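Local coordinates for CPXV018 protein (Cowpox virus, PDB 4PDC) that probably acts as an orthopoxvirus MHC class I-like decoy ligand that binds the activating immune receptor NKG2D, at residues F6-E11 / E61-F66; V23-S28 / S140-M145; I38-P43 / I50-Y55; L78-E83 / Q95-N100. The protein carries 2 engineered substitutions. One frame throughout, in Å; residues are numbered along the deposited sequence.

Overall arrangement
All four contacts belong to one antiparallel sheet and the helices packed on it. Interactions 1 and 2 are buried: 1 sets strand 2-13 against helix 51-64 with stacked phenylalanines, and 2 sets the neighbouring strand 16-25 against helix 131-146 with aliphatic groups. Interaction 3 uses the same helix as interaction 1, but some 17 Å away between centres, at the edge strand 38-40, where the packing lies nearer the surface. Interaction 4, partly buried, differs in kind, being a strand-to-strand pairing held by backbone hydrogen bonds; strand 75-87 in turn pairs with strand 2-13 of interaction 1. Interactions 3 and 4 lie on opposite sides of the chain's centre.

Interaction 1: residues F6-E11 / E61-F66; sequences FNFNLE and EFFSLF
Phe-8 and Phe-62 lay their rings face to face, with centroids 4.2 Å apart and planes at 28°. The stack is displaced: Phe-8 CD2 sits 3.5 Å above the Phe-62 ring, nearer its rim than its centre, and meets Phe-62 CD2 at 3.6 Å. At the edge of the Phe-8 ring, close to its plane, comes Phe-63 CZ. The Phe-63 ring has Phe-62 CD2 over the centre of one face, so the two helix residues are packed against each other as well as against the strand, while its edge receives Leu-10 CB, 4.0 Å from Phe-63 CE1. That same CE1 also lies 3.6 Å from the backbone oxygen Asn-9 O, an oblique approach.

Leu-10 reaches on to Phe-66. Its CG is anti to the backbone N (chi1 179°), and its CD2 meets Phe-66 CD2 at 3.7 Å. Phe-8 and Leu-10 alternate with asparagines along strand 2-13, as suits a strand with one face turned to the core. Around them, Phe-59 meets Phe-8 edge-to-face, Trp-117 does the same to Phe-66, and Arg-124 makes a cation-pi contact with Phe-62.

Every side chain joining the two segments is apolar, so the contact rests mainly on dispersion and the exclusion of water. Asn-9 O, beside slightly positive C-H groups of Phe-63, may add a weak polar component. Flat phenylalanine rings can stack between strand and helix, while a leucine methyl reaches Phe-66. Arg-124, which hydrogen-bonds Phe-62 O, brings a charge that the Phe-62 ring probably helps to stabilise.

Interaction 2: residues V23-S28 / S140-M145; sequences VDLDDS and SLVRKM. Engineered in segment 23-28: Asp-24 (natural residue Tyr).
Leu-25 points from the end of its strand into the side of helix 140-145 and meets three residues there. Against Val-142 it stands at about a right angle, with Leu-25 CD1 4.2 Å from Val-142 CG2. Its other branch, CD2, settles between two residues a helical turn apart: it lies 4.1 Å from Met-145 CB, past which Leu-25 slants, and 4.3 Å from Leu-141 CB. The same methyl comes within 4.0 Å of the backbone oxygen Leu-141 O. Leu-25 CG is anti to the backbone N (chi1 179°), which puts this branch point on the helix side. A leucine suits this place because its two methyls can touch different residues, and its forked end spans the gap between strand and helix, whose axes pass 10.7 Å apart at 66°.

Met-145 bends at both chi2 and chi3, and its CE comes 4.2 Å from Asp-26 OD2 at the margin of the contact. That carboxylate is engaged elsewhere, by His-2 ND1 and Lys-3 N. Asp-26 and Asp-27 both have positive phi, consistent with a type I' turn; this two-residue turn is bracketed by the bond from Leu-25 N to Ser-28 O at 2.7 Å and a weak return bond from Ser-28 N to Leu-25 O.

The turn joins strand 16-25 to strand 29-33, where Ile-30 packs on both Leu-25 and Leu-141. Leu-141 also touches Leu-4 of strand 2-13 and Phe-51 and Tyr-55 of helix 51-64, while Phe-44 from a loop packs on Leu-25 and Met-145. Further round helix 131-146, Arg-143 makes a weak hydrogen bond to the backbone of another protein chain.

Interaction 3: residues I38-P43 / I50-Y55; sequences IRPTIP and IFLPFY
The tip of Ile-38 fits into a shallow groove on helix 51-55, between Leu-52 and Tyr-55, which are three residues apart and so fall on one side of the helix. Ile-38 CD1 is the bump: it lies 3.6 Å from Leu-52 O and equally 3.6 Å from Tyr-55 CB. Ile-38 CG2 touches the same Leu-52 O, at 3.8 Å. CG1 is anti to the backbone N (chi1 -165°), and a trans chi2 (161°) then extends the chain to CD1.

Leu-52 returns the fit. Its forked end sits against the strand, with CD2 4.2 Å from Ile-38 CG1 and CD1 4.0 Å from Pro-40 CD, the leucine meeting the proline at about a right angle. The rigid ring of Pro-40 presents its CD, and the branched leucine lies between this carbon and Ile-38. Tyr-55 offers this contact its CB alone, while the ring leads away and its hydroxyl bonds to His-137 ND1.

Strand and helix run nearly antiparallel, at 153°, with axes 8.6 Å apart. Strand 38-40 is the outermost strand at this end of the sheet within the chain, and laying a helix over such a sheet is consistent with the platform of MHC class I-like proteins.

Interaction 4: residues L78-E83 / Q95-N100; sequences LTYFYE and QDYLYN. Engineered in segment 95-100: Asp-96 (natural residue Phe).
Strands 78-83 and 95-99 run antiparallel with axes 4.7 Å apart, joined by backbone hydrogen bonds in two reciprocal pairs, Thr-79 with Leu-98 and Phe-81 with Asp-96, the bond from Phe-81 N to Asp-96 O being nearly straight at 2.9 Å.

Large side chains crowd the face bearing Tyr-80 and Tyr-97. These rings lie side by side, pointing the same way, with Tyr-80 CD1 3.6 Å from Tyr-97 CE2 and the planes inclined at 33°. Tyr-80 OH donates to Gln-95 OE1 at 2.7 Å, the oxygen lying at the edge of the tyrosine ring, in its plane, and the hydroxyl 32° out of the amide plane. Gln-95 CG takes the crowded position between the backbone N and carbonyl carbon (chi1 63°), and the extended chain beyond brings the amide across to the tyrosine; its NE2 bonds to Glu-122 OE1. Farther along, Leu-78 CD2 meets the edge of Tyr-99 at CD2, 3.5 Å away.

On the reverse face, Thr-79 and Leu-98 lie alongside, CB to CB at 3.8 Å, beta-branched threonine suiting the extended strand. Next to them the engineered Asp-96 keeps its carboxylate beside Phe-81, OD2 to CD2 at 3.9 Å, and near Glu-103, which might raise its pKa.

The pair forms the hairpin of strands 75-87 and 90-99, flanked by strand 2-13 on one side and strand 102-104 on the other. Helix 113-126 packs on the tyrosine face through Trp-117, Leu-118 and Ser-121, and just beyond Glu-83 the disulfide Cys-84 to Cys-134 ties the hairpin to helix 131-146.

Interaction 1: residues F6-E11 / E61-F66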
# COMPACT_ATOMS: atom_id res chain seq x y z
N PHE E 6 9.57 -14.10 -5.33
CA PHE E 6 10.27 -13.76 -4.10
C PHE E 6 10.30 -14.97 -3.20
O PHE E 6 9.25 -15.52 -2.87
CB PHE E 6 9.59 -12.59 -3.39
CG PHE E 6 9.57 -11.32 -4.17
CD1 PHE E 6 8.63 -11.11 -5.16
CD2 PHE E 6 10.49 -10.32 -3.91
CE1 PHE E 6 8.61 -9.93 -5.88
CE2 PHE E 6 10.47 -9.14 -4.63
CZ PHE E 6 9.53 -8.95 -5.61
N ASN E 7 11.50 -15.40 -2.80
CA ASN E 7 11.64 -16.54 -1.90
C ASN E 7 12.24 -16.12 -0.56
O ASN E 7 13.43 -15.86 -0.45
CB ASN E 7 12.51 -17.63 -2.53
CG ASN E 7 12.45 -18.94 -1.77
OD1 ASN E 7 13.43 -19.35 -1.14
ND2 ASN E 7 11.30 -19.60 -1.80
N PHE E 8 11.38 -16.03 0.46
CA PHE E 8 11.79 -15.65 1.80
C PHE E 8 12.13 -16.89 2.61
O PHE E 8 11.34 -17.82 2.67
CB PHE E 8 10.69 -14.87 2.51
CG PHE E 8 10.32 -13.60 1.83
CD1 PHE E 8 9.44 -13.61 0.75
CD2 PHE E 8 10.82 -12.39 2.26
CE1 PHE E 8 9.08 -12.43 0.12
CE2 PHE E 8 10.47 -11.20 1.63
CZ PHE E 8 9.60 -11.23 0.56
N ASN E 9 13.31 -16.89 3.24
CA ASN E 9 13.70 -18.00 4.10
C ASN E 9 14.22 -17.51 5.44
O ASN E 9 15.07 -16.62 5.51
CB ASN E 9 14.77 -18.85 3.41
CG ASN E 9 15.13 -20.08 4.22
OD1 ASN E 9 14.29 -20.95 4.45
ND2 ASN E 9 16.38 -20.16 4.66
N LEU E 10 13.69 -18.10 6.51
CA LEU E 10 14.18 -17.89 7.86
C LEU E 10 14.60 -19.23 8.44
O LEU E 10 13.76 -20.09 8.70
CB LEU E 10 13.12 -17.23 8.74
CG LEU E 10 13.52 -16.97 10.19
CD1 LEU E 10 14.70 -16.02 10.28
CD2 LEU E 10 12.34 -16.42 10.99
N GLU E 11 15.91 -19.42 8.61
CA GLU E 11 16.45 -20.67 9.14
C GLU E 11 16.96 -20.48 10.56
O GLU E 11 17.89 -19.71 10.79
CB GLU E 11 17.59 -21.18 8.24
CG GLU E 11 18.13 -22.55 8.65
CD GLU E 11 19.28 -23.02 7.77
OE1 GLU E 11 20.15 -22.20 7.44
OE2 GLU E 11 19.30 -24.22 7.41
N GLU E 61 11.80 -5.40 6.99
CA GLU E 61 10.57 -5.32 7.76
C GLU E 61 9.83 -6.67 7.80
O GLU E 61 9.23 -7.02 8.82
CB GLU E 61 9.64 -4.24 7.20
CG GLU E 61 10.19 -2.82 7.33
CD GLU E 61 10.18 -2.30 8.76
OE1 GLU E 61 9.62 -2.99 9.64
OE2 GLU E 61 10.73 -1.21 8.99
N PHE E 62 9.88 -7.41 6.70
CA PHE E 62 9.25 -8.74 6.64
C PHE E 62 9.73 -9.61 7.80
O PHE E 62 8.93 -10.29 8.44
CB PHE E 62 9.55 -9.43 5.31
CG PHE E 62 9.02 -10.83 5.21
CD1 PHE E 62 7.75 -11.07 4.70
CD2 PHE E 62 9.78 -11.91 5.63
CE1 PHE E 62 7.26 -12.37 4.62
CE2 PHE E 62 9.30 -13.21 5.54
CZ PHE E 62 8.03 -13.43 5.04
N PHE E 63 11.03 -9.59 8.06
CA PHE E 63 11.61 -10.41 9.11
C PHE E 63 11.44 -9.79 10.49
O PHE E 63 11.16 -10.49 11.46
CB PHE E 63 13.08 -10.67 8.83
CG PHE E 63 13.32 -11.57 7.66
CD1 PHE E 63 13.06 -12.93 7.75
CD2 PHE E 63 13.80 -11.07 6.46
CE1 PHE E 63 13.28 -13.77 6.67
CE2 PHE E 63 14.03 -11.90 5.38
CZ PHE E 63 13.76 -13.25 5.48
N SER E 64 11.61 -8.47 10.59
CA SER E 64 11.59 -7.81 11.89
C SER E 64 10.17 -7.72 12.44
O SER E 64 9.98 -7.52 13.64
CB SER E 64 12.21 -6.41 11.79
OG SER E 64 11.43 -5.55 10.99
N LEU E 65 9.17 -7.87 11.58
CA LEU E 65 7.77 -7.89 11.99
C LEU E 65 7.32 -9.28 12.42
O LEU E 65 6.25 -9.44 13.02
CB LEU E 65 6.87 -7.39 10.86
CG LEU E 65 6.93 -5.90 10.53
CD1 LEU E 65 6.21 -5.63 9.21
CD2 LEU E 65 6.32 -5.07 11.65
N PHE E 66 8.11 -10.30 12.11
CA PHE E 66 7.76 -11.67 12.48
C PHE E 66 8.10 -11.90 13.94
O PHE E 66 9.26 -11.83 14.34
CB PHE E 66 8.49 -12.69 11.60
CG PHE E 66 8.14 -14.12 11.91
CD1 PHE E 66 6.82 -14.54 11.90
CD2 PHE E 66 9.13 -15.04 12.19
CE1 PHE E 66 6.49 -15.86 12.19
CE2 PHE E 66 8.81 -16.36 12.48
CZ PHE E 66 7.49 -16.77 12.48

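Interaction 2: residues V23-S28 / S140-M145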
# COMPACT_ATOMS: atom_id res chain seq x y z
N VAL E 23 15.21 -12.88 -5.24
CA VAL E 23 14.27 -12.38 -6.23
C VAL E 23 14.64 -12.94 -7.59
O VAL E 23 15.74 -12.70 -8.09
CB VAL E 23 14.25 -10.86 -6.29
CG1 VAL E 23 13.11 -10.38 -7.19
CG2 VAL E 23 14.10 -10.27 -4.90
N ASP E 24 13.72 -13.70 -8.18
CA ASP E 24 13.95 -14.33 -9.47
C ASP E 24 13.04 -13.73 -10.54
O ASP E 24 11.83 -13.63 -10.34
CB ASP E 24 13.71 -15.84 -9.39
CG ASP E 24 14.60 -16.53 -8.36
OD1 ASP E 24 15.69 -16.00 -8.06
OD2 ASP E 24 14.21 -17.61 -7.87
N LEU E 25 13.64 -13.32 -11.65
CA LEU E 25 12.88 -12.92 -12.84
C LEU E 25 12.97 -14.03 -13.88
O LEU E 25 14.05 -14.32 -14.38
CB LEU E 25 13.41 -11.60 -13.40
CG LEU E 25 12.70 -11.09 -14.66
CD1 LEU E 25 11.24 -10.80 -14.39
CD2 LEU E 25 13.41 -9.84 -15.19
N ASP E 26 11.83 -14.64 -14.20
CA ASP E 26 11.80 -15.76 -15.14
C ASP E 26 12.78 -16.86 -14.75
O ASP E 26 13.60 -17.30 -15.57
CB ASP E 26 12.08 -15.25 -16.56
CG ASP E 26 11.02 -14.29 -17.06
OD1 ASP E 26 9.86 -14.43 -16.63
OD2 ASP E 26 11.33 -13.39 -17.86
N ASP E 27 12.69 -17.30 -13.50
CA ASP E 27 13.53 -18.39 -12.98
C ASP E 27 15.02 -18.07 -13.11
O ASP E 27 15.84 -18.97 -13.29
CB ASP E 27 13.21 -19.70 -13.70
CG ASP E 27 11.80 -20.19 -13.43
OD1 ASP E 27 11.33 -20.04 -12.28
OD2 ASP E 27 11.15 -20.71 -14.37
N SER E 28 15.34 -16.79 -13.02
CA SER E 28 16.73 -16.33 -12.98
C SER E 28 16.88 -15.31 -11.85
O SER E 28 16.16 -14.32 -11.81
CB SER E 28 17.14 -15.73 -14.32
OG SER E 28 18.34 -14.99 -14.19
N SER E 140 8.24 -3.49 -15.21
CA SER E 140 9.33 -2.53 -15.22
C SER E 140 10.68 -3.24 -15.27
O SER E 140 11.63 -2.76 -15.90
CB SER E 140 9.26 -1.62 -13.99
OG SER E 140 8.00 -0.98 -13.91
N LEU E 141 10.78 -4.39 -14.61
CA LEU E 141 12.04 -5.14 -14.57
C LEU E 141 12.28 -5.86 -15.89
O LEU E 141 13.43 -5.99 -16.33
CB LEU E 141 12.04 -6.13 -13.41
CG LEU E 141 12.14 -5.52 -12.01
CD1 LEU E 141 11.82 -6.57 -10.95
CD2 LEU E 141 13.51 -4.90 -11.76
N VAL E 142 11.21 -6.33 -16.52
CA VAL E 142 11.33 -6.93 -17.85
C VAL E 142 11.89 -5.88 -18.81
O VAL E 142 12.70 -6.19 -19.68
CB VAL E 142 9.98 -7.47 -18.35
CG1 VAL E 142 10.04 -7.80 -19.84
CG2 VAL E 142 9.57 -8.70 -17.56
N ARG E 143 11.46 -4.63 -18.63
CA ARG E 143 11.93 -3.53 -19.47
C ARG E 143 13.44 -3.33 -19.34
O ARG E 143 14.14 -3.24 -20.34
CB ARG E 143 11.18 -2.25 -19.11
CG ARG E 143 11.67 -1.00 -19.83
CD ARG E 143 11.52 -1.11 -21.34
NE ARG E 143 11.95 0.11 -22.02
CZ ARG E 143 11.20 1.19 -22.18
NH1 ARG E 143 9.95 1.22 -21.72
NH2 ARG E 143 11.69 2.25 -22.81
N LYS E 144 13.93 -3.25 -18.10
CA LYS E 144 15.36 -3.11 -17.86
C LYS E 144 16.12 -4.27 -18.49
O LYS E 144 17.13 -4.07 -19.17
CB LYS E 144 15.67 -3.07 -16.36
CG LYS E 144 15.06 -1.91 -15.62
CD LYS E 144 15.62 -1.81 -14.20
CE LYS E 144 17.02 -1.22 -14.20
NZ LYS E 144 17.59 -1.12 -12.83
N MET E 145 15.62 -5.48 -18.25
CA MET E 145 16.29 -6.69 -18.70
C MET E 145 16.38 -6.75 -20.22
O MET E 145 17.40 -7.17 -20.78
CB MET E 145 15.54 -7.92 -18.17
CG MET E 145 16.11 -9.25 -18.62
SD MET E 145 15.30 -9.87 -20.11
CE MET E 145 13.66 -10.25 -19.49

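Interaction 3: residues I38-P43 / I50-Y55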
# COMPACT_ATOMS: atom_id res chain seq x y z
N ILE E 38 21.34 -5.79 0.67
CA ILE E 38 20.74 -6.24 -0.57
C ILE E 38 21.75 -6.02 -1.67
O ILE E 38 22.59 -5.12 -1.57
CB ILE E 38 19.42 -5.49 -0.87
CG1 ILE E 38 18.62 -6.21 -1.96
CG2 ILE E 38 19.70 -4.04 -1.27
CD1 ILE E 38 17.16 -5.82 -1.98
N ARG E 39 21.69 -6.82 -2.73
CA ARG E 39 22.63 -6.66 -3.82
C ARG E 39 22.10 -7.22 -5.14
O ARG E 39 21.36 -8.20 -5.15
CB ARG E 39 23.96 -7.33 -3.48
CG ARG E 39 23.91 -8.84 -3.38
CD ARG E 39 25.26 -9.41 -2.96
NE ARG E 39 25.28 -10.87 -3.05
CZ ARG E 39 25.65 -11.56 -4.12
NH1 ARG E 39 26.05 -10.94 -5.23
NH2 ARG E 39 25.63 -12.89 -4.09
N PRO E 40 22.48 -6.58 -6.26
CA PRO E 40 22.11 -7.13 -7.56
C PRO E 40 22.93 -8.38 -7.89
O PRO E 40 24.07 -8.49 -7.45
CB PRO E 40 22.43 -5.99 -8.53
CG PRO E 40 23.53 -5.24 -7.86
CD PRO E 40 23.27 -5.35 -6.38
N THR E 41 22.33 -9.32 -8.63
CA THR E 41 23.02 -10.55 -9.02
C THR E 41 22.91 -10.75 -10.53
O THR E 41 23.09 -11.85 -11.04
CB THR E 41 22.45 -11.78 -8.30
OG1 THR E 41 21.08 -11.97 -8.66
CG2 THR E 41 22.56 -11.62 -6.79
N ILE E 42 22.60 -9.66 -11.23
CA ILE E 42 22.50 -9.67 -12.68
C ILE E 42 22.96 -8.29 -13.15
O ILE E 42 22.70 -7.29 -12.47
CB ILE E 42 21.06 -9.98 -13.15
CG1 ILE E 42 21.01 -10.33 -14.63
CG2 ILE E 42 20.12 -8.82 -12.84
CD1 ILE E 42 21.67 -11.65 -14.97
N PRO E 43 23.68 -8.22 -14.29
CA PRO E 43 24.21 -6.91 -14.71
C PRO E 43 23.18 -5.78 -14.83
O PRO E 43 23.50 -4.65 -14.46
CB PRO E 43 24.82 -7.23 -16.08
CG PRO E 43 25.25 -8.65 -15.97
CD PRO E 43 24.21 -9.32 -15.11
N ILE E 50 15.92 2.31 -7.57
CA ILE E 50 14.47 2.27 -7.36
C ILE E 50 14.02 1.01 -6.62
O ILE E 50 13.37 1.08 -5.58
CB ILE E 50 13.72 2.34 -8.70
CG1 ILE E 50 14.04 3.67 -9.40
CG2 ILE E 50 12.22 2.20 -8.49
CD1 ILE E 50 13.70 3.67 -10.86
N PHE E 51 14.37 -0.15 -7.16
CA PHE E 51 13.87 -1.41 -6.62
C PHE E 51 14.71 -1.93 -5.46
O PHE E 51 14.16 -2.40 -4.46
CB PHE E 51 13.79 -2.44 -7.74
CG PHE E 51 12.84 -2.03 -8.84
CD1 PHE E 51 11.49 -2.28 -8.73
CD2 PHE E 51 13.30 -1.34 -9.95
CE1 PHE E 51 10.61 -1.89 -9.72
CE2 PHE E 51 12.43 -0.94 -10.95
CZ PHE E 51 11.09 -1.21 -10.83
N LEU E 52 16.03 -1.84 -5.57
CA LEU E 52 16.91 -2.32 -4.50
C LEU E 52 16.60 -1.65 -3.15
O LEU E 52 16.42 -2.35 -2.15
CB LEU E 52 18.38 -2.10 -4.87
CG LEU E 52 18.95 -2.93 -6.02
CD1 LEU E 52 20.41 -2.58 -6.26
CD2 LEU E 52 18.81 -4.43 -5.77
N PRO E 53 16.53 -0.31 -3.11
CA PRO E 53 16.27 0.32 -1.81
C PRO E 53 14.87 0.02 -1.29
O PRO E 53 14.69 -0.09 -0.08
CB PRO E 53 16.45 1.82 -2.09
CG PRO E 53 16.27 1.96 -3.55
CD PRO E 53 16.77 0.69 -4.17
N PHE E 54 13.91 -0.11 -2.19
CA PHE E 54 12.54 -0.45 -1.83
C PHE E 54 12.49 -1.85 -1.22
O PHE E 54 11.94 -2.04 -0.14
CB PHE E 54 11.63 -0.36 -3.05
CG PHE E 54 10.19 -0.71 -2.77
CD1 PHE E 54 9.33 0.22 -2.22
CD2 PHE E 54 9.69 -1.96 -3.09
CE1 PHE E 54 8.01 -0.09 -1.97
CE2 PHE E 54 8.37 -2.28 -2.84
CZ PHE E 54 7.53 -1.35 -2.28
N TYR E 55 13.09 -2.82 -1.90
CA TYR E 55 13.09 -4.20 -1.43
C TYR E 55 13.88 -4.34 -0.13
O TYR E 55 13.52 -5.15 0.73
CB TYR E 55 13.67 -5.14 -2.49
CG TYR E 55 12.80 -5.31 -3.73
CD1 TYR E 55 11.41 -5.20 -3.67
CD2 TYR E 55 13.38 -5.57 -4.97
CE1 TYR E 55 10.63 -5.35 -4.81
CE2 TYR E 55 12.61 -5.72 -6.11
CZ TYR E 55 11.23 -5.61 -6.02
OH TYR E 55 10.48 -5.75 -7.16

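Interaction 4: residues L78-E83 / Q95-N100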
# COMPACT_ATOMS: atom_id res chain seq x y z
N LEU E 78 11.78 -21.99 7.89
CA LEU E 78 10.53 -21.43 7.40
C LEU E 78 10.76 -20.79 6.04
O LEU E 78 11.68 -19.99 5.88
CB LEU E 78 9.98 -20.40 8.39
CG LEU E 78 9.58 -20.97 9.75
CD1 LEU E 78 9.43 -19.85 10.76
CD2 LEU E 78 8.27 -21.75 9.62
N THR E 79 9.92 -21.14 5.07
CA THR E 79 10.00 -20.53 3.75
C THR E 79 8.66 -19.96 3.34
O THR E 79 7.61 -20.56 3.58
CB THR E 79 10.46 -21.54 2.68
OG1 THR E 79 11.72 -22.11 3.06
CG2 THR E 79 10.60 -20.87 1.32
N TYR E 80 8.71 -18.79 2.71
CA TYR E 80 7.54 -18.18 2.10
C TYR E 80 7.88 -17.81 0.67
O TYR E 80 8.79 -17.02 0.43
CB TYR E 80 7.08 -16.95 2.88
CG TYR E 80 5.93 -16.21 2.23
CD1 TYR E 80 4.72 -16.85 1.97
CD2 TYR E 80 6.04 -14.87 1.91
CE1 TYR E 80 3.66 -16.17 1.40
CE2 TYR E 80 4.99 -14.18 1.34
CZ TYR E 80 3.80 -14.84 1.08
OH TYR E 80 2.76 -14.15 0.51
N PHE E 81 7.14 -18.38 -0.27
CA PHE E 81 7.36 -18.16 -1.69
C PHE E 81 6.20 -17.36 -2.23
O PHE E 81 5.05 -17.73 -2.02
CB PHE E 81 7.51 -19.49 -2.42
CG PHE E 81 7.63 -19.37 -3.91
CD1 PHE E 81 8.84 -19.04 -4.49
CD2 PHE E 81 6.53 -19.60 -4.73
CE1 PHE E 81 8.95 -18.94 -5.87
CE2 PHE E 81 6.64 -19.50 -6.11
CZ PHE E 81 7.85 -19.17 -6.68
N TYR E 82 6.49 -16.24 -2.90
CA TYR E 82 5.46 -15.41 -3.51
C TYR E 82 5.85 -15.05 -4.93
O TYR E 82 6.93 -14.52 -5.18
CB TYR E 82 5.21 -14.14 -2.69
CG TYR E 82 4.13 -13.28 -3.30
CD1 TYR E 82 2.79 -13.57 -3.08
CD2 TYR E 82 4.44 -12.20 -4.11
CE1 TYR E 82 1.79 -12.81 -3.65
CE2 TYR E 82 3.45 -11.43 -4.68
CZ TYR E 82 2.12 -11.73 -4.45
OH TYR E 82 1.13 -10.97 -5.01
N GLU E 83 4.95 -15.35 -5.87
CA GLU E 83 5.22 -15.16 -7.29
C GLU E 83 4.04 -14.51 -7.98
O GLU E 83 2.90 -14.94 -7.81
CB GLU E 83 5.53 -16.50 -7.95
CG GLU E 83 5.86 -16.41 -9.43
CD GLU E 83 5.94 -17.77 -10.09
OE1 GLU E 83 4.89 -18.26 -10.55
OE2 GLU E 83 7.04 -18.36 -10.13
N GLN E 95 1.44 -18.55 -4.12
CA GLN E 95 2.24 -18.48 -2.92
C GLN E 95 2.25 -19.81 -2.19
O GLN E 95 1.25 -20.54 -2.18
CB GLN E 95 1.75 -17.36 -1.99
CG GLN E 95 0.34 -17.52 -1.45
CD GLN E 95 -0.06 -16.39 -0.50
OE1 GLN E 95 0.59 -15.35 -0.43
NE2 GLN E 95 -1.15 -16.60 0.24
N ASP E 96 3.40 -20.12 -1.60
CA ASP E 96 3.60 -21.37 -0.88
C ASP E 96 4.24 -21.10 0.47
O ASP E 96 4.99 -20.13 0.63
CB ASP E 96 4.49 -22.33 -1.69
CG ASP E 96 3.83 -22.79 -2.98
OD1 ASP E 96 2.61 -23.06 -2.96
OD2 ASP E 96 4.54 -22.87 -4.00
N TYR E 97 3.94 -21.97 1.42
CA TYR E 97 4.55 -21.93 2.75
C TYR E 97 5.21 -23.28 3.02
O TYR E 97 4.57 -24.32 2.87
CB TYR E 97 3.51 -21.65 3.83
CG TYR E 97 2.61 -20.46 3.56
CD1 TYR E 97 1.49 -20.58 2.75
CD2 TYR E 97 2.87 -19.23 4.15
CE1 TYR E 97 0.67 -19.50 2.52
CE2 TYR E 97 2.05 -18.15 3.92
CZ TYR E 97 0.95 -18.29 3.10
OH TYR E 97 0.13 -17.21 2.88
N LEU E 98 6.48 -23.26 3.42
CA LEU E 98 7.20 -24.48 3.76
C LEU E 98 7.70 -24.45 5.20
O LEU E 98 8.23 -23.44 5.66
CB LEU E 98 8.41 -24.71 2.84
CG LEU E 98 8.23 -24.57 1.33
CD1 LEU E 98 9.57 -24.67 0.63
CD2 LEU E 98 7.29 -25.64 0.83
N TYR E 99 7.51 -25.57 5.89
CA TYR E 99 8.09 -25.79 7.20
C TYR E 99 9.04 -26.97 7.09
O TYR E 99 8.61 -28.09 6.81
CB TYR E 99 7.01 -26.04 8.25
CG TYR E 99 7.56 -26.18 9.65
CD1 TYR E 99 7.94 -27.42 10.15
CD2 TYR E 99 7.71 -25.07 10.47
CE1 TYR E 99 8.45 -27.55 11.43
CE2 TYR E 99 8.21 -25.19 11.76
CZ TYR E 99 8.58 -26.43 12.23
OH TYR E 99 9.08 -26.56 13.50
N ASN E 100 10.33 -26.72 7.30
CA ASN E 100 11.36 -27.73 7.07
C ASN E 100 11.23 -28.35 5.68
O ASN E 100 11.36 -29.57 5.51
CB ASN E 100 11.31 -28.79 8.17
CG ASN E 100 11.68 -28.23 9.54
OD1 ASN E 100 12.36 -27.22 9.63
ND2 ASN E 100 11.23 -28.90 10.59